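Local coordinates for pilin (Streptococcus pyogenes serotype M1, PDB 3GLD), which builds the shaft of the streptococcal pilus as covalently linked stacked subunits, supporting adhesion to host cells, bacterial aggregation and biofilm formation, at residues 57-62 / 96-101; 111-116 / 153-158; 199-204 / 222-227. The protein carries 2 engineered substitutions. One frame throughout, in Å; residues are numbered along the deposited sequence.

Contact 1 of 3, residues 57-62 / 96-101; sequences KGVALN and GVYYYK
Tyr100 makes the largest single share of this contact, and its path can be traced outward from CB. At CB the chain turns so that CG is anti to the carbonyl carbon (chi1 -63°), which swings the ring toward residues 58-61. CD1 and CD2 lie under Gly58, whose CA sits over one face of the ring, 3.7 Å from the Tyr100 centroid and 20° off the normal: a CH-pi contact, displaced toward the hydroxyl end, where Tyr100 CZ is 3.5 Å from Gly58 CA. The absence of a side chain on Gly58 is what lets its backbone settle so close to the ring: a CB there would collide with Tyr99 O and Tyr100 CE2. Further along one side of the ring, Tyr100 CE2 meets Leu61 CD1 at 3.6 Å, the leucine crossing obliquely. At the tip, Tyr100 OH donates a 2.6 Å hydrogen bond to Val59 O, in the carbonyl plane and on a lone pair (C=O...O angle 124°). Since Val59 O also lies at the ring edge near its plane, this bond, together with Gly58 on the face, limits how the ring can turn.

The backbone relation is that of a very short parallel strand pair: Lys57 bridges Tyr99, and strand 55-57 runs beside strand 96-104 in the Ig-like N-terminal domain, just before its chain leaves as the loop to strand 65-70. Gly58 N reaches Tyr99 O at 2.8 Å, a bent and weak bond. Tyr98 adds a second aromatic flank, with Val59 CG2 4.2 Å from Tyr98 CD2 and Lys57 O 3.7 Å from the same Tyr98 atom. The hydroxyl of Tyr98 bonds Lys94 O, and its ring stacks on Phe56. Phe87 meets the Tyr100 ring edge-to-face, while Ile43 of strand 37-45 touches both Leu61 and Tyr100.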
loop_
_atom_site.group_PDB
_atom_site.type_symbol
_atom_site.label_atom_id
_atom_site.label_comp_id
_atom_site.label_asym_id
_atom_site.label_seq_id
_atom_site.Cartn_x
_atom_site.Cartn_y
_atom_site.Cartn_z
ATOM N N LYS A 57 -17.483 23.788 -20.629
ATOM C CA LYS A 57 -16.211 23.168 -20.290
ATOM C C LYS A 57 -15.720 23.843 -19.016
ATOM O O LYS A 57 -15.869 25.051 -18.868
ATOM C CB LYS A 57 -15.198 23.361 -21.415
ATOM C CG LYS A 57 -15.533 22.562 -22.670
ATOM C CD LYS A 57 -14.554 22.838 -23.818
ATOM C CE LYS A 57 -15.057 22.216 -25.136
ATOM N NZ LYS A 57 -14.172 22.554 -26.297
ATOM N N GLY A 58 -15.158 23.062 -18.089
ATOM C CA GLY A 58 -14.687 23.615 -16.828
ATOM C C GLY A 58 -13.648 24.704 -17.025
ATOM O O GLY A 58 -12.935 24.712 -18.026
ATOM N N VAL A 59 -13.569 25.647 -16.088
ATOM C CA VAL A 59 -12.498 26.651 -16.134
ATOM C C VAL A 59 -11.324 26.061 -15.323
ATOM O O VAL A 59 -11.509 25.671 -14.173
ATOM C CB VAL A 59 -12.938 28.010 -15.524
ATOM C CG1 VAL A 59 -11.795 29.032 -15.582
ATOM C CG2 VAL A 59 -14.191 28.573 -16.237
ATOM N N ALA A 60 -10.138 26.008 -15.928
ATOM C CA ALA A 60 -8.971 25.354 -15.327
ATOM C C ALA A 60 -8.608 25.967 -13.968
ATOM O O ALA A 60 -8.691 27.170 -13.803
ATOM C CB ALA A 60 -7.781 25.414 -16.283
ATOM N N LEU A 61 -8.224 25.138 -12.997
ATOM C CA LEU A 61 -7.908 25.649 -11.660
ATOM C C LEU A 61 -6.475 26.136 -11.614
ATOM O O LEU A 61 -5.640 25.666 -12.383
ATOM C CB LEU A 61 -8.148 24.578 -10.582
ATOM C CG LEU A 61 -9.572 24.342 -10.063
ATOM C CD1 LEU A 61 -10.452 23.786 -11.141
ATOM C CD2 LEU A 61 -9.572 23.351 -8.889
ATOM N N ASN A 62 -6.188 27.086 -10.725
ATOM C CA ASN A 62 -4.811 27.485 -10.458
ATOM C C ASN A 62 -3.916 26.349 -9.975
ATOM O O ASN A 62 -2.730 26.321 -10.284
ATOM C CB ASN A 62 -4.770 28.602 -9.429
ATOM C CG ASN A 62 -5.123 29.933 -10.023
ATOM O OD1 ASN A 62 -5.057 30.122 -11.248
ATOM N ND2 ASN A 62 -5.512 30.869 -9.172
ATOM N N GLY A 96 -24.173 28.451 -14.874
ATOM C CA GLY A 96 -24.184 27.265 -15.720
ATOM C C GLY A 96 -23.540 26.070 -15.058
ATOM O O GLY A 96 -23.087 26.145 -13.907
ATOM N N VAL A 97 -23.514 24.958 -15.784
ATOM C CA VAL A 97 -22.897 23.746 -15.249
ATOM C C VAL A 97 -21.563 23.555 -15.933
ATOM O O VAL A 97 -21.480 23.407 -17.160
ATOM C CB VAL A 97 -23.798 22.506 -15.372
ATOM C CG1 VAL A 97 -23.164 21.338 -14.631
ATOM C CG2 VAL A 97 -25.185 22.793 -14.804
ATOM N N TYR A 98 -20.521 23.591 -15.117
ATOM C CA TYR A 98 -19.151 23.520 -15.599
ATOM C C TYR A 98 -18.569 22.122 -15.324
ATOM O O TYR A 98 -18.546 21.663 -14.160
ATOM C CB TYR A 98 -18.315 24.615 -14.946
ATOM C CG TYR A 98 -18.733 26.021 -15.374
ATOM C CD1 TYR A 98 -19.894 26.611 -14.883
ATOM C CD2 TYR A 98 -17.973 26.743 -16.293
ATOM C CE1 TYR A 98 -20.272 27.899 -15.286
ATOM C CE2 TYR A 98 -18.359 28.033 -16.710
ATOM C CZ TYR A 98 -19.498 28.589 -16.193
ATOM O OH TYR A 98 -19.870 29.844 -16.592
ATOM N N TYR A 99 -18.114 21.479 -16.404
ATOM C CA TYR A 99 -17.692 20.072 -16.390
ATOM C C TYR A 99 -16.189 19.863 -16.244
ATOM O O TYR A 99 -15.381 20.489 -16.930
ATOM C CB TYR A 99 -18.181 19.344 -17.642
ATOM C CG TYR A 99 -19.657 19.066 -17.611
ATOM C CD1 TYR A 99 -20.569 20.109 -17.721
ATOM C CD2 TYR A 99 -20.151 17.763 -17.465
ATOM C CE1 TYR A 99 -21.920 19.881 -17.697
ATOM C CE2 TYR A 99 -21.516 17.523 -17.435
ATOM C CZ TYR A 99 -22.394 18.603 -17.556
ATOM O OH TYR A 99 -23.751 18.442 -17.527
ATOM N N TYR A 100 -15.830 18.975 -15.324
ATOM C CA TYR A 100 -14.443 18.603 -15.111
ATOM C C TYR A 100 -14.329 17.082 -15.042
ATOM O O TYR A 100 -15.322 16.381 -14.852
ATOM C CB TYR A 100 -13.926 19.161 -13.790
ATOM C CG TYR A 100 -13.889 20.656 -13.664
ATOM C CD1 TYR A 100 -15.042 21.374 -13.303
ATOM C CD2 TYR A 100 -12.717 21.360 -13.903
ATOM C CE1 TYR A 100 -15.020 22.765 -13.187
ATOM C CE2 TYR A 100 -12.678 22.737 -13.781
ATOM C CZ TYR A 100 -13.836 23.435 -13.423
ATOM O OH TYR A 100 -13.805 24.803 -13.286
ATOM N N LYS A 101 -13.098 16.587 -15.129
ATOM C CA LYS A 101 -12.814 15.176 -14.876
ATOM C C LYS A 101 -11.764 15.101 -13.781
ATOM O O LYS A 101 -10.794 15.861 -13.808
ATOM C CB LYS A 101 -12.297 14.486 -16.136
ATOM C CG LYS A 101 -13.284 14.449 -17.274
ATOM C CD LYS A 101 -13.138 13.161 -18.090
ATOM C CE LYS A 101 -14.165 13.135 -19.225
ATOM N NZ LYS A 101 -13.690 12.380 -20.418
#

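Contact 2 of 3, residues 111-116 / 153-158; sequences PGVSYD and FKNSLD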
loop_
_atom_site.group_PDB
_atom_site.type_symbol
_atom_site.label_atom_id
_atom_site.label_comp_id
_atom_site.label_asym_id
_atom_site.label_seq_id
_atom_site.Cartn_x
_atom_site.Cartn_y
_atom_site.Cartn_z
ATOM N N PRO A 111 5.868 0.429 -4.954
ATOM C CA PRO A 111 5.906 -1.039 -5.047
ATOM C C PRO A 111 4.791 -1.708 -4.249
ATOM O O PRO A 111 4.489 -1.284 -3.140
ATOM C CB PRO A 111 7.284 -1.394 -4.471
ATOM C CG PRO A 111 8.082 -0.124 -4.601
ATOM C CD PRO A 111 7.095 0.959 -4.338
ATOM N N GLY A 112 4.179 -2.733 -4.839
ATOM C CA GLY A 112 3.052 -3.430 -4.237
ATOM C C GLY A 112 1.685 -2.757 -4.361
ATOM O O GLY A 112 0.679 -3.333 -3.931
ATOM N N VAL A 113 1.638 -1.539 -4.907
ATOM C CA VAL A 113 0.360 -0.801 -5.017
ATOM C C VAL A 113 -0.304 -0.909 -6.385
ATOM O O VAL A 113 0.314 -0.652 -7.406
ATOM C CB VAL A 113 0.498 0.706 -4.632
ATOM C CG1 VAL A 113 -0.834 1.439 -4.839
ATOM C CG2 VAL A 113 0.971 0.839 -3.176
ATOM N N SER A 114 -1.569 -1.304 -6.376
ATOM C CA SER A 114 -2.410 -1.306 -7.561
ATOM C C SER A 114 -3.279 -0.055 -7.520
ATOM O O SER A 114 -4.002 0.172 -6.544
ATOM C CB SER A 114 -3.310 -2.534 -7.561
ATOM O OG SER A 114 -2.538 -3.721 -7.625
ATOM N N TYR A 115 -3.210 0.737 -8.586
ATOM C CA TYR A 115 -3.835 2.048 -8.613
ATOM C C TYR A 115 -5.282 2.038 -9.083
ATOM O O TYR A 115 -5.638 1.331 -10.037
ATOM C CB TYR A 115 -2.982 3.005 -9.451
ATOM C CG TYR A 115 -1.749 3.453 -8.700
ATOM C CD1 TYR A 115 -1.754 4.636 -7.956
ATOM C CD2 TYR A 115 -0.591 2.673 -8.697
ATOM C CE1 TYR A 115 -0.624 5.041 -7.256
ATOM C CE2 TYR A 115 0.539 3.062 -7.996
ATOM C CZ TYR A 115 0.518 4.240 -7.272
ATOM O OH TYR A 115 1.642 4.614 -6.586
ATOM N N ASP A 116 -6.117 2.817 -8.397
ATOM C CA ASP A 116 -7.500 3.030 -8.820
ATOM C C ASP A 116 -7.538 3.745 -10.167
ATOM O O ASP A 116 -6.968 4.831 -10.332
ATOM C CB ASP A 116 -8.275 3.824 -7.768
ATOM C CG ASP A 116 -9.783 3.745 -7.969
ATOM O OD1 ASP A 116 -10.217 3.497 -9.114
ATOM O OD2 ASP A 116 -10.529 3.913 -6.981
ATOM N N PHE A 153 -11.257 7.379 -3.936
ATOM C CA PHE A 153 -10.315 6.512 -4.630
ATOM C C PHE A 153 -9.787 5.428 -3.665
ATOM O O PHE A 153 -9.489 5.713 -2.499
ATOM C CB PHE A 153 -9.160 7.337 -5.193
ATOM C CG PHE A 153 -9.536 8.185 -6.382
ATOM C CD1 PHE A 153 -9.609 7.633 -7.658
ATOM C CD2 PHE A 153 -9.792 9.549 -6.229
ATOM C CE1 PHE A 153 -9.948 8.416 -8.775
ATOM C CE2 PHE A 153 -10.118 10.339 -7.330
ATOM C CZ PHE A 153 -10.198 9.769 -8.606
ATOM N N LYS A 154 -9.674 4.192 -4.149
ATOM C CA LYS A 154 -9.243 3.075 -3.299
ATOM C C LYS A 154 -8.132 2.303 -4.001
ATOM O O LYS A 154 -8.406 1.493 -4.876
ATOM C CB LYS A 154 -10.425 2.150 -2.972
ATOM C CG LYS A 154 -10.104 1.052 -1.928
ATOM C CD LYS A 154 -11.350 0.402 -1.296
ATOM C CE LYS A 154 -12.022 -0.586 -2.246
ATOM N NZ LYS A 154 -12.983 -1.499 -1.541
ATOM N N ASN A 155 -6.881 2.608 -3.661
ATOM C CA ASN A 155 -5.759 1.799 -4.115
ATOM C C ASN A 155 -5.616 0.549 -3.242
ATOM O O ASN A 155 -6.108 0.523 -2.101
ATOM C CB ASN A 155 -4.462 2.602 -4.104
ATOM C CG ASN A 155 -4.443 3.707 -5.144
ATOM O OD1 ASN A 155 -5.268 3.749 -6.078
ATOM N ND2 ASN A 155 -3.491 4.619 -4.990
ATOM N N SER A 156 -4.969 -0.485 -3.778
ATOM C CA SER A 156 -4.730 -1.732 -3.014
ATOM C C SER A 156 -3.243 -1.921 -2.744
ATOM O O SER A 156 -2.418 -1.841 -3.654
ATOM C CB SER A 156 -5.305 -2.971 -3.720
ATOM O OG SER A 156 -5.266 -4.100 -2.837
ATOM N N LEU A 157 -2.903 -2.117 -1.478
ATOM C CA LEU A 157 -1.522 -2.390 -1.097
ATOM C C LEU A 157 -1.351 -3.897 -0.923
ATOM O O LEU A 157 -1.959 -4.517 -0.042
ATOM C CB LEU A 157 -1.164 -1.667 0.202
ATOM C CG LEU A 157 0.229 -1.948 0.759
ATOM C CD1 LEU A 157 1.332 -1.373 -0.125
ATOM C CD2 LEU A 157 0.307 -1.392 2.192
ATOM N N ASP A 158 -0.533 -4.479 -1.783
ATOM C CA ASP A 158 -0.184 -5.904 -1.663
ATOM C C ASP A 158 1.129 -6.021 -0.858
ATOM O O ASP A 158 1.879 -5.055 -0.723
ATOM C CB ASP A 158 -0.078 -6.560 -3.055
ATOM C CG ASP A 158 -0.124 -8.108 -3.003
ATOM O OD1 ASP A 158 -0.252 -8.706 -1.908
ATOM O OD2 ASP A 158 -0.038 -8.724 -4.076
#
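With CG anti to its backbone N (chi1 -164°), Asp116 sends its carboxylate across to strand 151-169, while Asn155, with CG anti to its carbonyl carbon (chi1 -68°), turns its amide back to meet the incoming chain. The result is an exchange of side-chain and backbone groups. Asp116 N donates to Asn155 OD1 at 2.6 Å, approaching from above the amide plane, and Lys154 N donates to Asp116 OD2 at 3.0 Å along the anti lone pair. The second carboxylate oxygen, Asp116 OD1, is taken by Thr118 OG1. These bonds carry on the antiparallel pairing that precedes them: Ser114 and Ser156 form the hydrogen-bonded pair, at 2.9 Å (Ser114 N to Ser156 O) and 3.0 Å (Ser156 N to Ser114 O), and Asp158 N reaches Gly112 O at 2.7 Å. On the face bearing Val113 and Leu157, Val113 CG2 packs on Leu157 CD1 at 3.8 Å.

Asn155 is the acyl partner of the Lys23 isopeptide cross-link of the pilin. ND2 is still present on Asn155, consistent with an unformed link where the catalytic position is altered; Asn155 ND2 lies 3.4 Å from Tyr115 CD1. Nearby, Phe153 touches Ala104, an engineered residue at the position that in the natural protein autocatalyses this link. Strand 18-27, carrying Lys23, pairs parallel with the other edge of strand 151-169, and Phe39 of strand 37-45 touches both Val113 and Asn155.

Contact 3 of 3, residues 199-204 / 222-227; sequences IEKTTK and FTLKDG
The close part of this contact is a single reach: the extended chain of Lys201, CG anti to the backbone N (chi1 177°), crosses from strand 199-202 to the strand that carries Thr223, and its tip donates a 2.6 Å hydrogen bond from Lys201 NZ to Thr223 O. The amine stands well above the carbonyl plane, so no lone pair is addressed directly. A water fills in beside it, accepting from Lys201 NZ at 3.2 Å and from Thr223 N at 3.0 Å, so the ammonium grips both backbone polar groups of Thr223, one directly and one through water. The two strands belong to different sheets of the second domain, and Lys201 spans between them near the surface.

Toward the loops the contact loosens. Lys204, bent at chi3 and chi4, comes over Asp226 and Gly227, yet Lys204 NZ and Asp226 OD2 are 3.8 Å apart, a long salt bridge. Water joins them better, accepting from Lys204 NZ at 2.8 Å and donating to Asp226 OD2 at 2.6 Å. Asp226 OD1 is held by Val168 N. Lys225, whose NZ lies 6.1 Å from Lys201 NZ, pairs with Asp178, which also accepts from Thr223 OG1. Asp178 probably offsets the charge of Lys225, which may ease its repulsion of Lys201; the Lys201 link reads as a definite bond, the Lys204 one as a hydrated electrostatic attraction.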
loop_
_atom_site.group_PDB
_atom_site.type_symbol
_atom_site.label_atom_id
_atom_site.label_comp_id
_atom_site.label_asym_id
_atom_site.label_seq_id
_atom_site.Cartn_x
_atom_site.Cartn_y
_atom_site.Cartn_z
ATOM N N ILE A 199 7.167 -12.373 12.281
ATOM C CA ILE A 199 7.797 -13.644 11.941
ATOM C C ILE A 199 7.141 -14.781 12.724
ATOM O O ILE A 199 6.947 -14.662 13.944
ATOM C CB ILE A 199 9.313 -13.574 12.197
ATOM C CG1 ILE A 199 9.934 -12.597 11.193
ATOM C CG2 ILE A 199 9.977 -14.990 12.068
ATOM C CD1 ILE A 199 11.407 -12.404 11.318
ATOM N N GLU A 200 6.794 -15.862 12.024
ATOM C CA GLU A 200 6.234 -17.067 12.634
ATOM C C GLU A 200 7.211 -18.213 12.442
ATOM O O GLU A 200 7.622 -18.454 11.323
ATOM C CB GLU A 200 4.905 -17.482 11.980
ATOM C CG GLU A 200 3.711 -16.600 12.297
ATOM C CD GLU A 200 2.403 -17.120 11.669
ATOM O OE1 GLU A 200 2.431 -18.159 10.958
ATOM O OE2 GLU A 200 1.350 -16.478 11.882
ATOM N N LYS A 201 7.581 -18.899 13.531
ATOM C CA LYS A 201 8.441 -20.073 13.468
ATOM C C LYS A 201 7.615 -21.321 13.707
ATOM O O LYS A 201 6.882 -21.401 14.700
ATOM C CB LYS A 201 9.598 -19.994 14.492
ATOM C CG LYS A 201 10.484 -21.252 14.489
ATOM C CD LYS A 201 11.767 -21.081 15.315
ATOM C CE LYS A 201 12.384 -22.448 15.576
ATOM N NZ LYS A 201 13.728 -22.393 16.204
ATOM N N THR A 202 7.737 -22.290 12.793
ATOM C CA THR A 202 7.015 -23.564 12.875
ATOM C C THR A 202 7.987 -24.713 13.159
ATOM O O THR A 202 9.026 -24.824 12.515
ATOM C CB THR A 202 6.226 -23.826 11.571
ATOM O OG1 THR A 202 5.343 -22.722 11.347
ATOM C CG2 THR A 202 5.409 -25.120 11.639
ATOM N N THR A 203 7.640 -25.527 14.152
ATOM C CA THR A 203 8.411 -26.699 14.541
ATOM C C THR A 203 7.539 -27.920 14.338
ATOM O O THR A 203 6.309 -27.833 14.308
ATOM C CB THR A 203 8.866 -26.631 16.024
ATOM O OG1 THR A 203 7.717 -26.553 16.882
ATOM C CG2 THR A 203 9.753 -25.416 16.266
ATOM N N LYS A 204 8.175 -29.066 14.158
ATOM C CA LYS A 204 7.445 -30.314 14.059
ATOM C C LYS A 204 6.741 -30.548 15.402
ATOM O O LYS A 204 7.263 -30.185 16.460
ATOM C CB LYS A 204 8.421 -31.439 13.710
ATOM C CG LYS A 204 9.464 -31.004 12.666
ATOM C CD LYS A 204 10.407 -32.112 12.216
ATOM C CE LYS A 204 9.737 -33.054 11.219
ATOM N NZ LYS A 204 10.673 -33.498 10.140
ATOM N N PHE A 222 17.973 -16.442 14.331
ATOM C CA PHE A 222 17.064 -17.568 14.491
ATOM C C PHE A 222 17.743 -18.917 14.251
ATOM O O PHE A 222 18.854 -18.982 13.717
ATOM C CB PHE A 222 15.787 -17.425 13.618
ATOM C CG PHE A 222 16.029 -17.507 12.145
ATOM C CD1 PHE A 222 16.461 -16.388 11.423
ATOM C CD2 PHE A 222 15.769 -18.691 11.455
ATOM C CE1 PHE A 222 16.648 -16.457 10.040
ATOM C CE2 PHE A 222 15.961 -18.774 10.080
ATOM C CZ PHE A 222 16.407 -17.664 9.365
ATOM N N THR A 223 17.056 -19.983 14.653
ATOM C CA THR A 223 17.579 -21.328 14.481
ATOM C C THR A 223 16.509 -22.214 13.901
ATOM O O THR A 223 15.323 -22.023 14.169
ATOM C CB THR A 223 18.070 -21.954 15.831
ATOM O OG1 THR A 223 16.962 -22.088 16.734
ATOM C CG2 THR A 223 19.129 -21.105 16.494
ATOM N N LEU A 224 16.929 -23.208 13.129
ATOM C CA LEU A 224 16.009 -24.210 12.602
ATOM C C LEU A 224 16.640 -25.605 12.656
ATOM O O LEU A 224 17.805 -25.768 12.323
ATOM C CB LEU A 224 15.644 -23.910 11.137
ATOM C CG LEU A 224 14.895 -22.611 10.771
ATOM C CD1 LEU A 224 14.851 -22.378 9.280
ATOM C CD2 LEU A 224 13.525 -22.674 11.333
ATOM N N LYS A 225 15.847 -26.597 13.037
ATOM C CA LYS A 225 16.207 -27.990 12.801
ATOM C C LYS A 225 15.633 -28.444 11.448
ATOM O O LYS A 225 14.838 -27.726 10.829
ATOM C CB LYS A 225 15.650 -28.893 13.915
ATOM C CG LYS A 225 16.034 -28.498 15.353
ATOM C CD LYS A 225 15.270 -29.406 16.362
ATOM C CE LYS A 225 15.673 -29.187 17.827
ATOM N NZ LYS A 225 15.282 -27.840 18.336
ATOM N N ASP A 226 16.039 -29.636 10.987
ATOM C CA ASP A 226 15.397 -30.269 9.840
ATOM C C ASP A 226 13.873 -30.180 9.929
ATOM O O ASP A 226 13.296 -30.466 10.986
ATOM C CB ASP A 226 15.790 -31.756 9.781
ATOM C CG ASP A 226 15.092 -32.493 8.658
ATOM O OD1 ASP A 226 15.400 -32.203 7.488
ATOM O OD2 ASP A 226 14.233 -33.362 8.946
ATOM N N GLY A 227 13.216 -29.839 8.813
ATOM C CA GLY A 227 11.765 -29.810 8.789
ATOM C C GLY A 227 11.118 -28.615 9.505
ATOM O O GLY A 227 9.900 -28.545 9.624
HETATM O O HOH W 1 14.645 -19.360 16.406
HETATM O O HOH W 2 13.176 -34.261 11.202
#

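Overall arrangement
Read from the N terminus, the three contacts come strictly in series, none enclosing or crossing another. Contact 1 closes a 33-residue excursion, holding the loop after strand 55-57 to strand 96-104 in the first domain. That strand's chain leads on to segment 111-116, where contact 2 begins; 36 residues later it closes on strand 151-169, with the centres of the two contacts about 28 Å apart. The same long strand then runs on into the second domain, where contact 3 closes a 17-residue loop and spans two sheets, its centre about 33 Å from that of contact 2. Contacts 1 and 3 lie on opposite sides of the chain's centre, about 61 Å apart between centres.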